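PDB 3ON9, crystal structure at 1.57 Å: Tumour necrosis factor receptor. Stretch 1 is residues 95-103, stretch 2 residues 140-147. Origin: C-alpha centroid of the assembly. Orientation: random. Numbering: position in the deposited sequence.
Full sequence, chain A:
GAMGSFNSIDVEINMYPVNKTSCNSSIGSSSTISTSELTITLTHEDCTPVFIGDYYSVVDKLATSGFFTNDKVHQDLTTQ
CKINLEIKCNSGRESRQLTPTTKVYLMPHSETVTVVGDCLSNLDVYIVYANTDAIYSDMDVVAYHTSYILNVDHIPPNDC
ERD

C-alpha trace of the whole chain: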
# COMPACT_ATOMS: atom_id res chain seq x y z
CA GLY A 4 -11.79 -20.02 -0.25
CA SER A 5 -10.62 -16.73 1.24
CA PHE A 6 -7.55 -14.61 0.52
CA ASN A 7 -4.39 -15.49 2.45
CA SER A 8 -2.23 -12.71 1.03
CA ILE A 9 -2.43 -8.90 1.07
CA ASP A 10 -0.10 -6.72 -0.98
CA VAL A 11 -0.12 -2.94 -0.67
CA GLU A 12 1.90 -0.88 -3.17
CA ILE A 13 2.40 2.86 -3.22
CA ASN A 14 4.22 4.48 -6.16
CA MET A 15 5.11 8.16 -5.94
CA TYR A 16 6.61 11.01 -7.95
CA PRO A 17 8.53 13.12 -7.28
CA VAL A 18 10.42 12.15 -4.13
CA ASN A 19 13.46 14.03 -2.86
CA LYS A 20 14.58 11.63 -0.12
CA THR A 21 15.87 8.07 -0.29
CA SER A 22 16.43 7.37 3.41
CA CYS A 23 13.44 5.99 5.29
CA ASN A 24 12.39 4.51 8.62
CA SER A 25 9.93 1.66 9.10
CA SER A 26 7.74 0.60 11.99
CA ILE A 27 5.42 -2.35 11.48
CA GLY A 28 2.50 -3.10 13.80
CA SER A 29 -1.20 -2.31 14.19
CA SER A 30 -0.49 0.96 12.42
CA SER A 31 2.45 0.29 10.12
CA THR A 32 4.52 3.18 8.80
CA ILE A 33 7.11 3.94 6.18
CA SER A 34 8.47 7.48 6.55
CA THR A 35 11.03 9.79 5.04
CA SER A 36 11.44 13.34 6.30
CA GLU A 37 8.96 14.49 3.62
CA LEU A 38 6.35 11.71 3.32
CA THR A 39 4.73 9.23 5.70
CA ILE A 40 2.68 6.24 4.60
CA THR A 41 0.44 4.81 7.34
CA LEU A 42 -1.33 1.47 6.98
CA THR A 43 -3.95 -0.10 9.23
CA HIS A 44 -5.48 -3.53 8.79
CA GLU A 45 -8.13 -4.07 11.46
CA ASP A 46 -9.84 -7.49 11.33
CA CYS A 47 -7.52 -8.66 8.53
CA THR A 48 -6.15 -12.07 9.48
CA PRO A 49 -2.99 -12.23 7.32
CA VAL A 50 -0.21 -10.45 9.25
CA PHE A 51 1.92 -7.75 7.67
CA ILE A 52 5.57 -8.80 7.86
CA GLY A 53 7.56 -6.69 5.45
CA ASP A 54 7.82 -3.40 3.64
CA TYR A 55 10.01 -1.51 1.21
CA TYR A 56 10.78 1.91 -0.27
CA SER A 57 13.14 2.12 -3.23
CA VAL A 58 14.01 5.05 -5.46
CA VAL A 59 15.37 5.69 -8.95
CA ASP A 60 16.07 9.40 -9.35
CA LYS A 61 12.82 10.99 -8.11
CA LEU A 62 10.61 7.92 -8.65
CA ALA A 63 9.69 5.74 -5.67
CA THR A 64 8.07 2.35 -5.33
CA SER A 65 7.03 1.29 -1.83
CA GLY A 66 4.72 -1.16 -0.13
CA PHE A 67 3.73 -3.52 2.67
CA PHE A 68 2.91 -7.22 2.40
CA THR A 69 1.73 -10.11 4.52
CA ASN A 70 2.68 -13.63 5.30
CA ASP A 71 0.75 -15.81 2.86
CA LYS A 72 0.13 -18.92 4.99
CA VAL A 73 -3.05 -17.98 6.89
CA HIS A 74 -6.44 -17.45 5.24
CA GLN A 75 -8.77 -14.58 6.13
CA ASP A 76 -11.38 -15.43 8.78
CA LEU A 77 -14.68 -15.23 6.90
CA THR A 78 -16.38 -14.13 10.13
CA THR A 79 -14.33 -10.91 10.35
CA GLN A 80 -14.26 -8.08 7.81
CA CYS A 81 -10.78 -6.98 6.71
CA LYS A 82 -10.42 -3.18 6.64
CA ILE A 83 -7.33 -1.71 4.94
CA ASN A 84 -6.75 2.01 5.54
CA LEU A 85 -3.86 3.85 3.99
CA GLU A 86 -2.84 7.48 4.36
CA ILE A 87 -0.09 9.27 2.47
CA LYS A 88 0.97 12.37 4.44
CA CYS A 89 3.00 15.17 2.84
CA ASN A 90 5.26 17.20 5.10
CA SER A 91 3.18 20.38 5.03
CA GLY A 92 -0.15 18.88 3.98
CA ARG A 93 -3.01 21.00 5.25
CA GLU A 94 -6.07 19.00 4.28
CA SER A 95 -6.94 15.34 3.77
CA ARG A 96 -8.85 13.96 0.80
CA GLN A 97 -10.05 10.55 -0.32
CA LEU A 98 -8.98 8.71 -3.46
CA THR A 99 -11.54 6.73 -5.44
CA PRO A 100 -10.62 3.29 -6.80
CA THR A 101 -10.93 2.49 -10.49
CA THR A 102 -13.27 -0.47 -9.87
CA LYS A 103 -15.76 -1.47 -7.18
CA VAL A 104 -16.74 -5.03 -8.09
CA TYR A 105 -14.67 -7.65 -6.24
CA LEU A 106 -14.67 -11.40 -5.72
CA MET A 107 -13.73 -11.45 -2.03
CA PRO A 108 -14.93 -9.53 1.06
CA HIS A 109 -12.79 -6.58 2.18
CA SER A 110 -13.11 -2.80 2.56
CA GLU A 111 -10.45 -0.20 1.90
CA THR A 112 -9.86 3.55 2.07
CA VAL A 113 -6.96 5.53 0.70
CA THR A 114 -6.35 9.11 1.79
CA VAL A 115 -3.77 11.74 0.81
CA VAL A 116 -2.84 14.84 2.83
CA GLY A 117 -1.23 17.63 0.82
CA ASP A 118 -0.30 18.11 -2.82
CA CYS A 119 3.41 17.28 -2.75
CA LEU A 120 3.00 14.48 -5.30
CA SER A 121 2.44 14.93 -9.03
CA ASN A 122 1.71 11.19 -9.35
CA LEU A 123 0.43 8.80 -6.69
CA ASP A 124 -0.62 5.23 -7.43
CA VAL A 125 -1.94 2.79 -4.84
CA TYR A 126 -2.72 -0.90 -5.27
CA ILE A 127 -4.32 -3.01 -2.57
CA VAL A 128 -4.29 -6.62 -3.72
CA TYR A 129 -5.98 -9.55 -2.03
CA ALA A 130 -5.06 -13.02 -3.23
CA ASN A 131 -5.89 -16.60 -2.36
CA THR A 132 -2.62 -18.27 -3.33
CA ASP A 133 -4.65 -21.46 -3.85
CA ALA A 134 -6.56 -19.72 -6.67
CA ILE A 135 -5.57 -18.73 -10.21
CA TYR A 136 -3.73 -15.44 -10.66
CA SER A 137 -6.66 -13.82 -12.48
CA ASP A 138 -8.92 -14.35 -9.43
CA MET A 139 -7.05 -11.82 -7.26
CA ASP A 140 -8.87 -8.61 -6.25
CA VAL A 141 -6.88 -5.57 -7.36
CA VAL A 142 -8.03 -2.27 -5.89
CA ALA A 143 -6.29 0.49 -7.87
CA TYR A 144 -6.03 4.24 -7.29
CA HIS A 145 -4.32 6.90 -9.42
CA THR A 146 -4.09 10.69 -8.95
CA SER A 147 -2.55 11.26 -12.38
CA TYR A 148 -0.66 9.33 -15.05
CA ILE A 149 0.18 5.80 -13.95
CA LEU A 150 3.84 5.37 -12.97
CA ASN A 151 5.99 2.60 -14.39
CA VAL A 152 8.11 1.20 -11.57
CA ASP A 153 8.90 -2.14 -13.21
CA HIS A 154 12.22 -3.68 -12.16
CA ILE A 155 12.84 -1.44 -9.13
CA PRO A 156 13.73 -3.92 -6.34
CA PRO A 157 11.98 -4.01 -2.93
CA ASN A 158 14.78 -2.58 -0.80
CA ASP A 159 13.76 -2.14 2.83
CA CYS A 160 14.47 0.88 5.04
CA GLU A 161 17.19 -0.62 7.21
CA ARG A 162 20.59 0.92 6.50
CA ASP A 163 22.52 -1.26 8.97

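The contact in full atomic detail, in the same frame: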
# COMPACT_ATOMS: atom_id res chain seq x y z
N SER A 95 -6.80 16.70 4.27
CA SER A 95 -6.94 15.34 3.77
C SER A 95 -8.00 15.25 2.67
O SER A 95 -8.92 16.07 2.59
CB SER A 95 -7.30 14.39 4.92
OG SER A 95 -8.58 14.72 5.44
N ARG A 96 -7.84 14.25 1.81
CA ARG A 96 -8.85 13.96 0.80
C ARG A 96 -8.80 12.48 0.46
O ARG A 96 -7.79 11.81 0.66
CB ARG A 96 -8.65 14.82 -0.45
CG ARG A 96 -7.51 14.38 -1.34
CD ARG A 96 -7.47 15.25 -2.60
NE ARG A 96 -6.40 14.85 -3.51
CZ ARG A 96 -6.60 14.15 -4.62
NH1 ARG A 96 -7.82 13.76 -4.95
NH2 ARG A 96 -5.57 13.83 -5.40
N GLN A 97 -9.92 11.97 -0.02
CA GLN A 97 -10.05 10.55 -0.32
C GLN A 97 -9.81 10.30 -1.80
O GLN A 97 -10.21 11.10 -2.64
CB GLN A 97 -11.46 10.08 0.10
CG GLN A 97 -12.26 9.40 -0.97
CD GLN A 97 -13.73 9.25 -0.59
OE1 GLN A 97 -14.05 8.78 0.49
NE2 GLN A 97 -14.63 9.65 -1.49
N LEU A 98 -9.14 9.19 -2.09
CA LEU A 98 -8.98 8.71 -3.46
C LEU A 98 -10.05 7.67 -3.75
O LEU A 98 -10.47 6.92 -2.87
CB LEU A 98 -7.59 8.09 -3.67
CG LEU A 98 -6.42 9.04 -3.38
CD1 LEU A 98 -5.13 8.42 -3.88
CD2 LEU A 98 -6.64 10.41 -4.00
N THR A 99 -10.50 7.65 -5.01
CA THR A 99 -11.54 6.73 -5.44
C THR A 99 -10.91 5.66 -6.31
O THR A 99 -10.14 5.98 -7.21
CB THR A 99 -12.62 7.48 -6.23
OG1 THR A 99 -13.27 8.41 -5.36
CG2 THR A 99 -13.66 6.52 -6.79
N PRO A 100 -11.23 4.39 -6.04
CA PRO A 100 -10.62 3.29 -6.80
C PRO A 100 -11.18 3.23 -8.22
O PRO A 100 -12.24 3.80 -8.50
CB PRO A 100 -11.04 2.03 -6.04
CG PRO A 100 -11.96 2.45 -4.99
CD PRO A 100 -12.23 3.91 -5.07
N THR A 101 -10.48 2.54 -9.10
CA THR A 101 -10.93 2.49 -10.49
C THR A 101 -11.98 1.42 -10.74
O THR A 101 -12.58 1.38 -11.81
CB THR A 101 -9.76 2.31 -11.46
OG1 THR A 101 -9.13 1.06 -11.20
CG2 THR A 101 -8.75 3.45 -11.31
N THR A 102 -12.20 0.53 -9.77
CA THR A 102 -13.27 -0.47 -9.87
C THR A 102 -13.91 -0.65 -8.51
O THR A 102 -13.30 -0.32 -7.50
CB THR A 102 -12.74 -1.84 -10.33
OG1 THR A 102 -11.80 -2.34 -9.37
CG2 THR A 102 -12.05 -1.72 -11.69
N LYS A 103 -15.13 -1.19 -8.47
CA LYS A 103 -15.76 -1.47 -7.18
C LYS A 103 -16.42 -2.84 -7.08
O LYS A 103 -17.09 -3.15 -6.09
CB LYS A 103 -16.75 -0.37 -6.79
CG LYS A 103 -17.89 -0.12 -7.76
CD LYS A 103 -18.88 0.81 -7.09
CE LYS A 103 -20.14 1.00 -7.89
NZ LYS A 103 -21.09 1.85 -7.12
N ASP A 140 -8.20 -9.91 -6.23
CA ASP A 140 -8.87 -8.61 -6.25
C ASP A 140 -7.79 -7.54 -6.24
O ASP A 140 -6.93 -7.51 -5.36
CB ASP A 140 -9.76 -8.43 -5.01
CG ASP A 140 -11.07 -9.16 -5.10
OD1 ASP A 140 -11.51 -9.50 -6.22
OD2 ASP A 140 -11.68 -9.38 -4.03
N VAL A 141 -7.82 -6.67 -7.25
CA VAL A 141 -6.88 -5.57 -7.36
C VAL A 141 -7.61 -4.26 -7.22
O VAL A 141 -8.38 -3.87 -8.12
CB VAL A 141 -6.14 -5.60 -8.72
CG1 VAL A 141 -5.22 -4.38 -8.84
CG2 VAL A 141 -5.35 -6.88 -8.87
N VAL A 142 -7.40 -3.57 -6.10
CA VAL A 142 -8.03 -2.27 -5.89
C VAL A 142 -7.02 -1.19 -6.25
O VAL A 142 -5.99 -1.04 -5.58
CB VAL A 142 -8.49 -2.08 -4.43
CG1 VAL A 142 -9.36 -0.84 -4.31
CG2 VAL A 142 -9.26 -3.32 -3.93
N ALA A 143 -7.28 -0.45 -7.33
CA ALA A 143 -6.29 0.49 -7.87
C ALA A 143 -6.73 1.94 -7.76
O ALA A 143 -7.90 2.27 -7.96
CB ALA A 143 -5.95 0.14 -9.33
N TYR A 144 -5.78 2.81 -7.40
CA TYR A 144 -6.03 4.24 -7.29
C TYR A 144 -4.93 5.00 -8.02
O TYR A 144 -3.76 4.62 -7.95
CB TYR A 144 -6.00 4.70 -5.83
CG TYR A 144 -6.88 3.93 -4.86
CD1 TYR A 144 -8.03 4.49 -4.36
CD2 TYR A 144 -6.52 2.65 -4.43
CE1 TYR A 144 -8.84 3.80 -3.47
CE2 TYR A 144 -7.31 1.96 -3.53
CZ TYR A 144 -8.47 2.54 -3.05
OH TYR A 144 -9.27 1.87 -2.16
N HIS A 145 -5.30 6.07 -8.72
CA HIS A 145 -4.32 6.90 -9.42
C HIS A 145 -4.72 8.37 -9.37
O HIS A 145 -5.85 8.72 -9.73
CB HIS A 145 -4.23 6.49 -10.90
CG HIS A 145 -4.02 5.02 -11.11
ND1 HIS A 145 -2.84 4.39 -10.79
CD2 HIS A 145 -4.84 4.07 -11.61
CE1 HIS A 145 -2.94 3.11 -11.08
NE2 HIS A 145 -4.14 2.88 -11.59
N THR A 146 -3.81 9.25 -8.93
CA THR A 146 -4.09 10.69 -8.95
C THR A 146 -3.81 11.34 -10.30
O THR A 146 -4.35 12.41 -10.60
CB THR A 146 -3.30 11.45 -7.88
OG1 THR A 146 -1.89 11.36 -8.14
CG2 THR A 146 -3.60 10.88 -6.49
N SER A 147 -2.96 10.71 -11.09
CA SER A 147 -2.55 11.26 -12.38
C SER A 147 -2.13 10.12 -13.29
O SER A 147 -2.68 9.01 -13.20
CB SER A 147 -1.41 12.26 -12.18
OG SER A 147 -1.13 12.98 -13.38
O HOH W 1 -8.17 6.72 -8.64
O HOH W 2 -9.39 -1.00 -9.29

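A single direct hydrogen bond joins these two stretches; one water bridges their backbones, and a second links the strand backbone to two threonine hydroxyls. The direct bond runs from Thr101 N to Ala143 O, 2.8 Å long with an N-H...O angle of 144°. The same carbonyl receives a CA-H...O contact from the preceding residue, Pro100 CA to Ala143 O at 3.1 Å, so one oxygen faces two successive residues of the loop. Proline has no amide hydrogen, and at position 100 the backbone can offer only the carbon-bound one.

Residues 140-145 form a strand; the segment opposite, from Thr99 to Lys103, is loop or turn. The touching parts run 139° apart, roughly antiparallel but well splayed, and their CA atoms come nearest at Pro100 and Tyr144, 4.7 Å between the two CA atoms. Water 1 donates to Thr99 O (2.5 Å from the water oxygen) and accepts from His145 N (2.9 Å), bridging a carbonyl and an amide too far apart to bond directly. Water 2 accepts from Ala143 N (2.9 Å from its oxygen) and donates to Val141 O (3.3 Å), while hydrogen bonds to Thr101 OG1 and Thr102 OG1, each 2.8 Å from the same water oxygen, tie it to the loop. Both threonines have chi1 in the p well, and their hydroxyls converge on this one site.

Tyr144 is the main apolar platform and has the largest area covered by the other stretch. Its CA-to-CB bond points sideways, but the ring, with chi1 in the m well, reaches closer to the loop. Pro100 lies over one face: its CB sits 4.1 Å from the centroid of the Tyr144 ring, 23° off the normal, a CH-pi contact in which the proline C-H groups meet the ring's pi electrons. Pro100 CG also approaches Tyr144 CE1 at 3.7 Å, and Pro100 CB touches Val142 CG1 at 3.7 Å, so the pyrrolidine packs against two strand side chains. Leu98 points toward the strand and packs its CB 3.7 Å from Tyr144 CD1, while Leu98 O lies at the ring edge, 3.6 Å from CE1 of Tyr144.

Beyond the strand, Thr146 presents its methyl to two residues: Thr146 CG2 is 3.9 Å from Leu98 CD1 and 3.7 Å from Arg96 NH2. The latter is simple van der Waals packing, brought about by the extended arginine side chain. Thr101 CG2 makes a looser contact with His145 CD2, at 4.0 Å.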